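Local coordinates for protein serine acetyltransferase (Entamoeba histolytica, PDB 3Q1X) that probably transfers an acetyl group from acetyl-CoA to the side-chain hydroxyl of L-serine, the activating step of cysteine biosynthesis, at residues 9-13 against 57-62; 15-20 against 100-104; 40-44 against 64-68. All coordinates share one frame; numbering follows the deposited sequence.

Contact 1 of 3, residues 9-13 against 57-62; sequences AHQLY and TESHIA
ND1 of His-10 addresses both carboxylate oxygens of Glu-58, a His-carboxylate hydrogen bond that ties helix 2-18 to the start of helix 59-79 in the helical bundle preceding the left-handed beta-helix. The main bond runs from His-10 ND1 to Glu-58 OE1, 3.0 Å with an N-H...O angle of 153°. It meets the oxygen on its syn side, 28° out of the carboxylate plane, and the ring and carboxylate planes are 62° apart. A second, weak bond joins His-10 ND1 to Glu-58 OE2 at 3.3 Å, so the acid is held unequally. Glu-58 occupies the N-cap position, yet its side chain runs out extended, with CG anti to the backbone N, carrying the carboxylate to the histidine. Glu-58 CB lies over one face of the Tyr-13 ring, 3.8 Å from its centroid, a CH-pi contact. The peptide joining Thr-57 to Glu-58 covers that same face, and Glu-58 N comes within 3.5 Å of Tyr-13 CD1. One residue before the cap, Thr-57 OG1 accepts from His-60 N (3.1 Å), an ST motif. Ile-61 CD1 sits at the edge of the Tyr-13 ring, near its plane, and Ala-9 CB meets Ala-62 CB at 3.7 Å.

Contact 2 of 3, residues 15-20 against 100-104; sequences MYLQDE and KRTLK
Two acids and two lysines, Asp-19, Glu-20, Lys-100 and Lys-104, form a salt-bridge network that fastens the chain at 19-20 to helix 82-113. Among the ionic links, Lys-100 NZ reaches Asp-19 OD2 at 2.8 Å through the syn lone pair, the two side chains approaching from opposite directions. Lys-104 NZ takes the other oxygen, Asp-19 OD1, at 3.0 Å, but comes from above the carboxylate plane, 46° out of it. One carboxylate thus bridges two lysines a helical turn apart. Lys-104 NZ also donates to Glu-20 OE1 at 2.8 Å, here along the syn lone pair, so each of these two acids grips the same ammonium. A bend at chi2 (85°) folds the Glu-20 chain back and brings its end closer to the helix than its CB direction suggests. The Lys-104 cation has a further partner in the ring of Phe-23, a cation-pi contact.

The van der Waals part belongs to Met-15, whose side chain crosses that of Arg-101 at about a right angle. Only its terminal methyl makes the close approach: Met-15 CE lies 3.5 Å from Arg-101 CG, equally near Arg-101 NH1, and 3.8 Å from Lys-100 CG.

Contact 3 of 3, residues 40-44 against 64-68; sequences KLRKI and ELTKL
Lys-40 runs along one edge of the contact, from Leu-68 to Glu-64, where helices 36-45 and 59-79 meet as a roughly antiparallel pair; the short segments have axes 9.3 Å apart, with 153° between their directions. Lys-40 CB rests on Leu-68, 3.7 Å from Leu-68 CD1. Rotation about CB-CG (chi2 -39°) bends the chain and turns CD toward Glu-64. CD and CE both lie alongside Glu-64 OE1, Lys-40 CE at 3.4 Å from that oxygen, while CE also packs against Lys-67 CB. At the tip, Lys-40 NZ donates to Glu-64 OE1 at 2.9 Å in a salt bridge that uses the syn lone pair, the two side chains crossing at about a right angle.

Beneath this polar edge the helices pack through aliphatic groups. Leu-68 CD2 meets two side chains of the other helix, in directions about a right angle apart: it lies 3.5 Å from Leu-41 CD2, tighter than a usual carbon contact, and 3.6 Å from Ile-44 CD1. The same Ile-44 methyl also touches Leu-65, whose other neighbours include Ile-5 and Ile-8 of helix 2-18.

Lys-43 lays its CD against the Glu-64 carboxylate, although Lys-43 NZ stays 4.2 Å from Glu-64 OE2, too far for an ion pair in contact. With one bonded ammonium and a second nearby, the buried Glu-64 is probably stabilised in its ionised form.

How the contacts relate
Helix 2-18 carries one side of contacts 1 and 2, and helix 59-79 one side of contacts 1 and 3, so contact 1 shares a helix with each of the others. Its centre lies about 10 Å from that of contact 3 and about 13 Å from that of contact 2. Leu-12 takes part in both junctions: Leu-12 CD1 packs 3.8 Å from Ile-44 CG2, Leu-12 CD2 4.0 Å from Lys-100 CB. Contacts 2 and 3 do not touch, their nearest atoms being about 6 Å apart. None shares a residue with the serine pocket of Ala-206, His-208, Arg-222 and His-223, which lies in the beta-helical part, where the chain leaves strand 203-205 and returns to strand 225-226.

Contact 1 of 3, residues 9-13 against 57-62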
loop_
_atom_site.group_PDB
_atom_site.type_symbol
_atom_site.label_atom_id
_atom_site.label_comp_id
_atom_site.label_asym_id
_atom_site.label_seq_id
_atom_site.Cartn_x
_atom_site.Cartn_y
_atom_site.Cartn_z
ATOM N N ALA A 9 9.689 15.737 -28.101
ATOM C CA ALA A 9 10.076 14.338 -28.323
ATOM C C ALA A 9 11.419 14.221 -29.032
ATOM O O ALA A 9 12.186 13.295 -28.770
ATOM C CB ALA A 9 9.008 13.597 -29.107
ATOM N N HIS A 10 11.693 15.161 -29.938
ATOM C CA HIS A 10 12.994 15.223 -30.593
ATOM C C HIS A 10 14.124 15.464 -29.583
ATOM O O HIS A 10 15.141 14.772 -29.630
ATOM C CB HIS A 10 13.023 16.284 -31.696
ATOM C CG HIS A 10 14.368 16.436 -32.335
ATOM N ND1 HIS A 10 14.896 15.492 -33.189
ATOM C CD2 HIS A 10 15.308 17.404 -32.219
ATOM C CE1 HIS A 10 16.098 15.878 -33.581
ATOM N NE2 HIS A 10 16.371 17.035 -33.007
ATOM N N GLN A 11 13.940 16.439 -28.689
ATOM C CA GLN A 11 14.931 16.764 -27.654
ATOM C C GLN A 11 15.169 15.587 -26.701
ATOM O O GLN A 11 16.315 15.209 -26.459
ATOM C CB GLN A 11 14.549 18.035 -26.876
ATOM C CG GLN A 11 15.498 18.335 -25.711
ATOM C CD GLN A 11 15.352 19.733 -25.131
ATOM O OE1 GLN A 11 14.374 20.437 -25.388
ATOM N NE2 GLN A 11 16.327 20.132 -24.316
ATOM N N LEU A 12 14.082 15.013 -26.188
ATOM C CA LEU A 12 14.141 13.827 -25.325
ATOM C C LEU A 12 14.840 12.646 -26.012
ATOM O O LEU A 12 15.607 11.909 -25.379
ATOM C CB LEU A 12 12.732 13.430 -24.871
ATOM C CG LEU A 12 12.016 14.319 -23.845
ATOM C CD1 LEU A 12 10.558 13.889 -23.692
ATOM C CD2 LEU A 12 12.709 14.328 -22.486
ATOM N N TYR A 13 14.591 12.479 -27.307
ATOM C CA TYR A 13 15.244 11.411 -28.062
ATOM C C TYR A 13 16.758 11.610 -28.173
ATOM O O TYR A 13 17.530 10.655 -28.009
ATOM C CB TYR A 13 14.610 11.249 -29.447
ATOM C CG TYR A 13 15.227 10.134 -30.259
ATOM C CD1 TYR A 13 15.008 8.798 -29.925
ATOM C CD2 TYR A 13 16.038 10.418 -31.360
ATOM C CE1 TYR A 13 15.581 7.767 -30.668
ATOM C CE2 TYR A 13 16.613 9.397 -32.109
ATOM C CZ TYR A 13 16.378 8.076 -31.758
ATOM O OH TYR A 13 16.945 7.065 -32.495
ATOM N N THR A 57 12.576 4.894 -31.533
ATOM C CA THR A 57 12.858 5.592 -32.810
ATOM C C THR A 57 12.838 7.142 -32.863
ATOM O O THR A 57 13.335 7.724 -33.830
ATOM C CB THR A 57 11.881 5.107 -33.917
ATOM O OG1 THR A 57 10.543 5.100 -33.403
ATOM C CG2 THR A 57 12.250 3.704 -34.413
ATOM N N GLU A 58 12.286 7.783 -31.830
ATOM C CA GLU A 58 11.830 9.204 -31.829
ATOM C C GLU A 58 10.347 9.291 -32.172
ATOM O O GLU A 58 9.573 9.888 -31.421
ATOM C CB GLU A 58 12.636 10.176 -32.719
ATOM C CG GLU A 58 11.980 11.584 -32.772
ATOM C CD GLU A 58 12.841 12.700 -33.366
ATOM O OE1 GLU A 58 14.084 12.619 -33.319
ATOM O OE2 GLU A 58 12.253 13.688 -33.859
ATOM N N SER A 59 9.958 8.701 -33.301
ATOM C CA SER A 59 8.548 8.622 -33.677
ATOM C C SER A 59 7.743 7.889 -32.610
ATOM O O SER A 59 6.619 8.281 -32.306
ATOM C CB SER A 59 8.361 7.940 -35.035
ATOM O OG SER A 59 6.979 7.801 -35.334
ATOM N N HIS A 60 8.324 6.839 -32.032
ATOM C CA HIS A 60 7.625 6.098 -30.984
ATOM C C HIS A 60 7.585 6.863 -29.656
ATOM O O HIS A 60 6.580 6.802 -28.949
ATOM C CB HIS A 60 8.193 4.687 -30.802
ATOM C CG HIS A 60 7.146 3.651 -30.508
ATOM N ND1 HIS A 60 6.042 3.904 -29.717
ATOM C CD2 HIS A 60 7.045 2.354 -30.885
ATOM C CE1 HIS A 60 5.303 2.813 -29.633
ATOM N NE2 HIS A 60 5.893 1.855 -30.327
ATOM N N ILE A 61 8.661 7.585 -29.329
ATOM C CA ILE A 61 8.663 8.480 -28.161
ATOM C C ILE A 61 7.579 9.554 -28.317
ATOM O O ILE A 61 6.802 9.800 -27.383
ATOM C CB ILE A 61 10.053 9.129 -27.884
ATOM C CG1 ILE A 61 11.066 8.068 -27.436
ATOM C CG2 ILE A 61 9.937 10.223 -26.812
ATOM C CD1 ILE A 61 12.463 8.608 -27.146
ATOM N N ALA A 62 7.525 10.169 -29.502
ATOM C CA ALA A 62 6.485 11.134 -29.846
ATOM C C ALA A 62 5.083 10.545 -29.720
ATOM O O ALA A 62 4.192 11.189 -29.174
ATOM C CB ALA A 62 6.702 11.690 -31.256
#

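Contact 2 of 3, residues 15-20 against 100-104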
loop_
_atom_site.group_PDB
_atom_site.type_symbol
_atom_site.label_atom_id
_atom_site.label_comp_id
_atom_site.label_asym_id
_atom_site.label_seq_id
_atom_site.Cartn_x
_atom_site.Cartn_y
_atom_site.Cartn_z
ATOM N N MET A 15 18.590 13.369 -26.121
ATOM C CA MET A 15 19.101 13.143 -24.770
ATOM C C MET A 15 19.291 11.650 -24.519
ATOM O O MET A 15 20.327 11.235 -24.002
ATOM C CB MET A 15 18.160 13.743 -23.728
ATOM C CG MET A 15 18.194 15.263 -23.690
ATOM S SD MET A 15 16.727 15.934 -22.906
ATOM C CE MET A 15 17.238 15.954 -21.200
ATOM N N TYR A 16 18.292 10.855 -24.905
ATOM C CA TYR A 16 18.369 9.395 -24.816
ATOM C C TYR A 16 19.615 8.864 -25.539
ATOM O O TYR A 16 20.371 8.078 -24.973
ATOM C CB TYR A 16 17.076 8.768 -25.354
ATOM C CG TYR A 16 17.175 7.314 -25.789
ATOM C CD1 TYR A 16 17.051 6.271 -24.868
ATOM C CD2 TYR A 16 17.359 6.985 -27.135
ATOM C CE1 TYR A 16 17.135 4.932 -25.278
ATOM C CE2 TYR A 16 17.442 5.657 -27.555
ATOM C CZ TYR A 16 17.328 4.636 -26.625
ATOM O OH TYR A 16 17.408 3.325 -27.048
ATOM N N LEU A 17 19.844 9.328 -26.767
ATOM C CA LEU A 17 21.024 8.935 -27.544
ATOM C C LEU A 17 22.362 9.271 -26.869
ATOM O O LEU A 17 23.361 8.559 -27.055
ATOM C CB LEU A 17 20.974 9.557 -28.941
ATOM C CG LEU A 17 20.025 8.966 -29.982
ATOM C CD1 LEU A 17 20.113 9.802 -31.246
ATOM C CD2 LEU A 17 20.339 7.495 -30.278
ATOM N N GLN A 18 22.367 10.335 -26.069
ATOM C CA GLN A 18 23.584 10.853 -25.446
ATOM C C GLN A 18 23.738 10.404 -23.993
ATOM O O GLN A 18 24.756 10.684 -23.359
ATOM C CB GLN A 18 23.619 12.384 -25.538
ATOM C CG GLN A 18 23.726 12.923 -26.966
ATOM C CD GLN A 18 23.339 14.389 -27.071
ATOM O OE1 GLN A 18 23.672 15.195 -26.199
ATOM N NE2 GLN A 18 22.632 14.745 -28.142
ATOM N N ASP A 19 22.730 9.707 -23.470
ATOM C CA ASP A 19 22.810 9.142 -22.122
ATOM C C ASP A 19 23.949 8.132 -22.014
ATOM O O ASP A 19 24.227 7.382 -22.948
ATOM C CB ASP A 19 21.495 8.459 -21.719
ATOM C CG ASP A 19 20.402 9.440 -21.323
ATOM O OD1 ASP A 19 20.703 10.610 -20.983
ATOM O OD2 ASP A 19 19.223 9.022 -21.341
ATOM N N GLU A 20 24.596 8.137 -20.856
ATOM C CA GLU A 20 25.621 7.169 -20.492
ATOM C C GLU A 20 25.033 5.747 -20.534
ATOM O O GLU A 20 23.818 5.572 -20.429
ATOM C CB GLU A 20 26.171 7.512 -19.099
ATOM C CG GLU A 20 26.772 8.941 -18.969
ATOM C CD GLU A 20 25.748 10.049 -18.658
ATOM O OE1 GLU A 20 24.529 9.863 -18.863
ATOM O OE2 GLU A 20 26.175 11.132 -18.207
ATOM N N LYS A 100 13.670 15.070 -17.100
ATOM C CA LYS A 100 14.497 13.930 -17.517
ATOM C C LYS A 100 15.897 14.004 -16.885
ATOM O O LYS A 100 16.387 13.023 -16.329
ATOM C CB LYS A 100 14.600 13.862 -19.048
ATOM C CG LYS A 100 15.626 12.856 -19.581
ATOM C CD LYS A 100 15.221 11.413 -19.272
ATOM C CE LYS A 100 16.386 10.457 -19.489
ATOM N NZ LYS A 100 17.093 10.706 -20.775
ATOM N N ARG A 101 16.522 15.181 -16.968
ATOM C CA ARG A 101 17.828 15.411 -16.339
ATOM C C ARG A 101 17.764 15.186 -14.823
ATOM O O ARG A 101 18.626 14.514 -14.247
ATOM C CB ARG A 101 18.343 16.817 -16.679
ATOM C CG ARG A 101 18.706 16.970 -18.155
ATOM C CD ARG A 101 19.315 18.329 -18.513
ATOM N NE ARG A 101 18.334 19.414 -18.571
ATOM C CZ ARG A 101 17.766 19.884 -19.686
ATOM N NH1 ARG A 101 18.070 19.386 -20.879
ATOM N NH2 ARG A 101 16.888 20.871 -19.603
ATOM N N THR A 102 16.712 15.696 -14.186
ATOM C CA THR A 102 16.579 15.540 -12.744
ATOM C C THR A 102 16.377 14.074 -12.367
ATOM O O THR A 102 16.937 13.602 -11.371
ATOM C CB THR A 102 15.416 16.372 -12.183
ATOM O OG1 THR A 102 15.601 17.740 -12.544
ATOM C CG2 THR A 102 15.364 16.259 -10.668
ATOM N N LEU A 103 15.575 13.361 -13.157
ATOM C CA LEU A 103 15.296 11.949 -12.873
ATOM C C LEU A 103 16.570 11.108 -12.956
ATOM O O LEU A 103 16.731 10.140 -12.209
ATOM C CB LEU A 103 14.212 11.399 -13.804
ATOM C CG LEU A 103 12.771 11.799 -13.465
ATOM C CD1 LEU A 103 11.837 11.295 -14.550
ATOM C CD2 LEU A 103 12.328 11.266 -12.101
ATOM N N LYS A 104 17.483 11.490 -13.850
ATOM C CA LYS A 104 18.784 10.825 -13.912
ATOM C C LYS A 104 19.531 10.979 -12.589
ATOM O O LYS A 104 20.100 10.002 -12.087
ATOM C CB LYS A 104 19.625 11.353 -15.080
ATOM C CG LYS A 104 19.192 10.792 -16.422
ATOM C CD LYS A 104 20.005 11.398 -17.556
ATOM C CE LYS A 104 21.389 10.776 -17.644
ATOM N NZ LYS A 104 22.269 11.509 -18.610
#

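Contact 3 of 3, residues 40-44 against 64-68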
loop_
_atom_site.group_PDB
_atom_site.type_symbol
_atom_site.label_atom_id
_atom_site.label_comp_id
_atom_site.label_asym_id
_atom_site.label_seq_id
_atom_site.Cartn_x
_atom_site.Cartn_y
_atom_site.Cartn_z
ATOM N N LYS A 40 3.040 5.475 -19.228
ATOM C CA LYS A 40 3.471 6.363 -20.304
ATOM C C LYS A 40 4.812 7.029 -20.017
ATOM O O LYS A 40 5.690 7.028 -20.871
ATOM C CB LYS A 40 2.384 7.394 -20.637
ATOM C CG LYS A 40 1.162 6.808 -21.360
ATOM C CD LYS A 40 1.585 5.753 -22.375
ATOM C CE LYS A 40 0.418 5.192 -23.164
ATOM N NZ LYS A 40 0.793 3.864 -23.726
ATOM N N LEU A 41 4.979 7.572 -18.812
ATOM C CA LEU A 41 6.200 8.296 -18.472
ATOM C C LEU A 41 7.418 7.372 -18.404
ATOM O O LEU A 41 8.532 7.787 -18.743
ATOM C CB LEU A 41 6.039 9.087 -17.174
ATOM C CG LEU A 41 5.159 10.341 -17.187
ATOM C CD1 LEU A 41 4.777 10.746 -15.774
ATOM C CD2 LEU A 41 5.857 11.493 -17.902
ATOM N N ARG A 42 7.191 6.127 -17.982
ATOM C CA ARG A 42 8.242 5.097 -17.998
ATOM C C ARG A 42 8.809 4.907 -19.419
ATOM O O ARG A 42 10.025 4.875 -19.606
ATOM C CB ARG A 42 7.751 3.767 -17.375
ATOM C CG ARG A 42 7.425 3.875 -15.863
ATOM C CD ARG A 42 7.678 2.641 -14.974
ATOM N NE ARG A 42 6.810 1.501 -15.249
ATOM C CZ ARG A 42 6.516 0.497 -14.410
ATOM N NH1 ARG A 42 6.950 0.448 -13.146
ATOM N NH2 ARG A 42 5.740 -0.474 -14.843
ATOM N N LYS A 43 7.919 4.821 -20.409
ATOM C CA LYS A 43 8.303 4.621 -21.811
ATOM C C LYS A 43 9.017 5.839 -22.382
ATOM O O LYS A 43 10.010 5.708 -23.108
ATOM C CB LYS A 43 7.082 4.274 -22.672
ATOM C CG LYS A 43 6.569 2.858 -22.449
ATOM C CD LYS A 43 5.439 2.486 -23.394
ATOM C CE LYS A 43 5.213 0.981 -23.368
ATOM N NZ LYS A 43 3.859 0.598 -23.840
ATOM N N ILE A 44 8.505 7.018 -22.037
ATOM C CA ILE A 44 9.027 8.295 -22.525
ATOM C C ILE A 44 10.440 8.584 -22.013
ATOM O O ILE A 44 11.330 8.950 -22.788
ATOM C CB ILE A 44 8.073 9.453 -22.129
ATOM C CG1 ILE A 44 6.690 9.255 -22.779
ATOM C CG2 ILE A 44 8.678 10.812 -22.486
ATOM C CD1 ILE A 44 5.578 10.118 -22.186
ATOM N N GLU A 64 4.079 7.944 -27.810
ATOM C CA GLU A 64 3.747 7.785 -26.390
ATOM C C GLU A 64 3.500 9.123 -25.702
ATOM O O GLU A 64 2.589 9.252 -24.875
ATOM C CB GLU A 64 4.841 7.005 -25.651
ATOM C CG GLU A 64 5.142 5.613 -26.223
ATOM C CD GLU A 64 3.997 4.610 -26.091
ATOM O OE1 GLU A 64 3.033 4.842 -25.327
ATOM O OE2 GLU A 64 4.074 3.563 -26.767
ATOM N N LEU A 65 4.299 10.125 -26.065
ATOM C CA LEU A 65 4.146 11.454 -25.487
ATOM C C LEU A 65 2.774 12.044 -25.827
ATOM O O LEU A 65 2.143 12.686 -24.980
ATOM C CB LEU A 65 5.283 12.380 -25.937
ATOM C CG LEU A 65 5.327 13.774 -25.317
ATOM C CD1 LEU A 65 5.282 13.705 -23.797
ATOM C CD2 LEU A 65 6.561 14.535 -25.788
ATOM N N THR A 66 2.321 11.812 -27.062
ATOM C CA THR A 66 0.994 12.229 -27.526
ATOM C C THR A 66 -0.117 11.551 -26.721
ATOM O O THR A 66 -1.075 12.211 -26.306
ATOM C CB THR A 66 0.820 11.929 -29.043
ATOM O OG1 THR A 66 1.834 12.630 -29.772
ATOM C CG2 THR A 66 -0.564 12.372 -29.557
ATOM N N LYS A 67 0.012 10.242 -26.508
ATOM C CA LYS A 67 -0.975 9.500 -25.722
ATOM C C LYS A 67 -1.076 10.057 -24.308
ATOM O O LYS A 67 -2.181 10.247 -23.793
ATOM C CB LYS A 67 -0.659 8.004 -25.682
ATOM C CG LYS A 67 -0.859 7.287 -27.001
ATOM C CD LYS A 67 -1.026 5.788 -26.766
ATOM C CE LYS A 67 -0.323 4.951 -27.830
ATOM N NZ LYS A 67 -0.907 5.114 -29.188
ATOM N N LEU A 68 0.077 10.325 -23.697
ATOM C CA LEU A 68 0.132 10.949 -22.369
ATOM C C LEU A 68 -0.478 12.349 -22.344
ATOM O O LEU A 68 -1.283 12.662 -21.466
ATOM C CB LEU A 68 1.567 11.005 -21.836
ATOM C CG LEU A 68 1.727 11.521 -20.397
ATOM C CD1 LEU A 68 1.064 10.607 -19.361
ATOM C CD2 LEU A 68 3.178 11.748 -20.066
#